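Long-range contact in thymine dioxygenase (Neurospora crassa, PDB 5C3Q), which probably acts as an iron- and 2-oxoglutarate-dependent dioxygenase that hydroxylates the methyl group of thymine: residues Lys51-Gln56 / Asn250-Asn255. Sequence-based numbering, arbitrary orientation.
With EDO (1,2-ethanediol), chain L.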
ATOM      1  N   LYS A  51      10.518  11.258  -4.215  1.00 23.49           N
ATOM      2  CA  LYS A  51      10.374  12.652  -3.798  1.00 24.82           C
ATOM      3  C   LYS A  51       9.977  13.494  -5.010  1.00 25.46           C
ATOM      4  O   LYS A  51      10.084  13.040  -6.153  1.00 24.53           O
ATOM      5  CB  LYS A  51      11.671  13.181  -3.165  1.00 25.88           C
ATOM      6  CG  LYS A  51      12.900  13.140  -4.067  1.00 26.29           C
ATOM      7  CD  LYS A  51      14.186  13.411  -3.294  1.00 27.28           C
ATOM      8  CE  LYS A  51      14.418  14.892  -3.054  1.00 28.56           C
ATOM      9  NZ  LYS A  51      15.627  15.111  -2.207  1.00 29.43           N
ATOM     10  N   ASN A  52       9.508  14.711  -4.747  1.00 26.60           N
ATOM     11  CA  ASN A  52       9.060  15.638  -5.791  1.00 27.74           C
ATOM     12  C   ASN A  52       8.066  15.010  -6.757  1.00 28.37           C
ATOM     13  O   ASN A  52       8.227  15.082  -7.979  1.00 28.87           O
ATOM     14  CB  ASN A  52      10.258  16.222  -6.542  1.00 28.55           C
ATOM     15  CG  ASN A  52      11.191  16.993  -5.629  1.00 29.26           C
ATOM     16  OD1 ASN A  52      10.771  17.510  -4.597  1.00 30.02           O
ATOM     17  ND2 ASN A  52      12.459  17.063  -5.996  1.00 29.77           N
ATOM     18  N   ILE A  53       7.044  14.378  -6.191  1.00 28.44           N
ATOM     19  CA  ILE A  53       5.935  13.841  -6.974  1.00 29.03           C
ATOM     20  C   ILE A  53       4.952  14.978  -7.271  1.00 29.60           C
ATOM     21  O   ILE A  53       4.988  16.011  -6.604  1.00 30.00           O
ATOM     22  CB  ILE A  53       5.223  12.663  -6.256  1.00 28.42           C
ATOM     23  CG1 ILE A  53       4.799  13.043  -4.830  1.00 28.82           C
ATOM     24  CG2 ILE A  53       6.133  11.441  -6.220  1.00 28.35           C
ATOM     25  CD1 ILE A  53       3.705  12.167  -4.258  1.00 28.18           C
ATOM     26  N   PRO A  54       4.070  14.798  -8.269  1.00 30.11           N
ATOM     27  CA  PRO A  54       3.141  15.881  -8.620  1.00 31.68           C
ATOM     28  C   PRO A  54       2.101  16.244  -7.544  1.00 32.45           C
ATOM     29  O   PRO A  54       1.527  17.334  -7.600  1.00 33.61           O
ATOM     30  CB  PRO A  54       2.437  15.355  -9.882  1.00 31.60           C
ATOM     31  CG  PRO A  54       3.296  14.246 -10.384  1.00 31.05           C
ATOM     32  CD  PRO A  54       3.917  13.641  -9.165  1.00 30.35           C
ATOM     33  N   ILE A  55       1.857  15.357  -6.582  1.00 32.50           N
ATOM     34  CA  ILE A  55       0.922  15.653  -5.488  1.00 33.02           C
ATOM     35  C   ILE A  55       1.576  16.633  -4.514  1.00 34.16           C
ATOM     36  O   ILE A  55       2.634  16.342  -3.961  1.00 33.60           O
ATOM     37  CB  ILE A  55       0.489  14.369  -4.740  1.00 32.62           C
ATOM     38  CG1 ILE A  55      -0.296  13.453  -5.683  1.00 32.12           C
ATOM     39  CG2 ILE A  55      -0.365  14.714  -3.523  1.00 32.81           C
ATOM     40  CD1 ILE A  55      -0.469  12.034  -5.181  1.00 31.57           C
ATOM     41  N   GLN A  56       0.938  17.784  -4.305  1.00 35.47           N
ATOM     42  CA  GLN A  56       1.506  18.863  -3.487  1.00 36.89           C
ATOM     43  C   GLN A  56       1.497  18.540  -1.989  1.00 36.66           C
ATOM     44  O   GLN A  56       0.523  17.982  -1.484  1.00 35.10           O
ATOM     45  CB  GLN A  56       0.740  20.172  -3.714  1.00 38.89           C
ATOM     46  CG  GLN A  56       0.901  20.769  -5.102  1.00 40.01           C
ATOM     47  CD  GLN A  56       2.318  21.235  -5.394  1.00 41.58           C
ATOM     48  OE1 GLN A  56       2.930  20.799  -6.368  1.00 42.40           O
ATOM     49  NE2 GLN A  56       2.848  22.121  -4.550  1.00 42.51           N
ATOM     50  N   ASN A 250       7.996  14.525   3.031  1.00 31.32           N
ATOM     51  CA  ASN A 250       7.490  14.691   1.671  1.00 31.01           C
ATOM     52  C   ASN A 250       7.993  13.653   0.666  1.00 29.97           C
ATOM     53  O   ASN A 250       8.289  13.976  -0.486  1.00 30.38           O
ATOM     54  CB  ASN A 250       7.757  16.117   1.174  1.00 32.66           C
ATOM     55  CG  ASN A 250       7.009  17.165   1.985  1.00 33.90           C
ATOM     56  OD1 ASN A 250       5.906  16.919   2.485  1.00 35.25           O
ATOM     57  ND2 ASN A 250       7.603  18.335   2.119  1.00 34.87           N
ATOM     58  N   THR A 251       8.077  12.401   1.106  1.00 28.11           N
ATOM     59  CA  THR A 251       8.307  11.286   0.195  1.00 26.71           C
ATOM     60  C   THR A 251       7.079  10.395   0.190  1.00 25.60           C
ATOM     61  O   THR A 251       6.248  10.452   1.100  1.00 25.46           O
ATOM     62  CB  THR A 251       9.528  10.434   0.594  1.00 26.76           C
ATOM     63  OG1 THR A 251       9.344   9.911   1.918  1.00 26.98           O
ATOM     64  CG2 THR A 251      10.815  11.260   0.537  1.00 27.28           C
ATOM     65  N   VAL A 252       6.962   9.583  -0.850  1.00 24.31           N
ATOM     66  CA  VAL A 252       5.993   8.500  -0.873  1.00 23.43           C
ATOM     67  C   VAL A 252       6.783   7.210  -1.018  1.00 22.79           C
ATOM     68  O   VAL A 252       7.704   7.119  -1.836  1.00 22.29           O
ATOM     69  CB  VAL A 252       4.933   8.656  -1.996  1.00 23.86           C
ATOM     70  CG1 VAL A 252       5.568   8.790  -3.373  1.00 24.31           C
ATOM     71  CG2 VAL A 252       3.949   7.491  -1.976  1.00 23.47           C
ATOM     72  N   VAL A 253       6.442   6.228  -0.192  1.00 21.84           N
ATOM     73  CA  VAL A 253       7.050   4.922  -0.278  1.00 21.37           C
ATOM     74  C   VAL A 253       6.218   4.124  -1.277  1.00 20.67           C
ATOM     75  O   VAL A 253       4.998   4.018  -1.131  1.00 20.50           O
ATOM     76  CB  VAL A 253       7.099   4.231   1.098  1.00 21.40           C
ATOM     77  CG1 VAL A 253       7.717   2.849   0.989  1.00 21.36           C
ATOM     78  CG2 VAL A 253       7.890   5.081   2.085  1.00 21.90           C
ATOM     79  N   VAL A 254       6.879   3.593  -2.302  1.00 20.04           N
ATOM     80  CA  VAL A 254       6.198   2.831  -3.340  1.00 19.47           C
ATOM     81  C   VAL A 254       6.737   1.413  -3.373  1.00 19.41           C
ATOM     82  O   VAL A 254       7.952   1.199  -3.439  1.00 18.83           O
ATOM     83  CB  VAL A 254       6.367   3.468  -4.732  1.00 19.51           C
ATOM     84  CG1 VAL A 254       5.505   2.739  -5.752  1.00 19.26           C
ATOM     85  CG2 VAL A 254       6.007   4.947  -4.702  1.00 19.87           C
ATOM     86  N   ASN A 255       5.830   0.445  -3.312  1.00 19.43           N
ATOM     87  CA  ASN A 255       6.219  -0.955  -3.398  1.00 19.39           C
ATOM     88  C   ASN A 255       5.374  -1.727  -4.393  1.00 18.97           C
ATOM     89  O   ASN A 255       4.183  -1.460  -4.557  1.00 18.68           O
ATOM     90  CB  ASN A 255       6.155  -1.619  -2.022  1.00 19.74           C
ATOM     91  CG  ASN A 255       4.746  -1.707  -1.476  1.00 20.00           C
ATOM     92  OD1 ASN A 255       4.196  -0.718  -0.999  1.00 20.93           O
ATOM     93  ND2 ASN A 255       4.160  -2.900  -1.526  1.00 20.16           N
TER
HETATM   94  C1  EDO L 408       4.072  15.122  -0.218  1.00 58.28           C
HETATM   95  O1  EDO L 408       3.949  13.750  -0.605  1.00 59.17           O
HETATM   96  C2  EDO L 408       4.871  15.858  -1.275  1.00 58.55           C
HETATM   97  O2  EDO L 408       4.367  15.514  -2.569  1.00 59.22           O
HETATM   98  O   HOH W   1       9.309  15.772  -2.194  1.00 39.34           O
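In the double-stranded beta-helix fold of this dioxygenase, strand 47-51 ends against the antiparallel start of strand 251-256, and side chains and a water continue the contact past it. Beyond Lys51 the chain turns off toward helix 57-71. Ile53 holds CG1 in the crowded position between backbone N and carbonyl carbon (chi1 53°), carrying CD1 to 4.0 Å from Val252 CG1, itself in that crowded position; Ile53 CG2, anti to the carbonyl carbon, lies 3.9 Å from the same methyl, the side chains crossing at about a right angle. An alanine at Ile53 would remove both touching methyls and would probably loosen the loop against the strand. Where the strand ends, Lys51 CB faces Thr251 CG2 at 4.3 Å. One water bridges the two backbones, accepting from Asn52 N (2.8 Å) and donating to Asn250 O (2.7 Å). Behind these contacts, Leu161 of helix 147-173 packs on Ile53, Phe226 of strand 222-227 on Val252, and Arg60 NH2 hydrogen-bonds to Thr251 O. The side chain of Val252 is about 10 Å from the bound 2-oxoglutarate, whereas Asn255 ND2 donates a hydrogen bond to OD2 of the metal ligand Asp218. Ethanediol, probably from the crystallisation liquor, lies between Ile53 and Ile55 on one side and the Asn250 side chain on the other, its O2 donating a very short 2.4 Å hydrogen bond to Ile55 O.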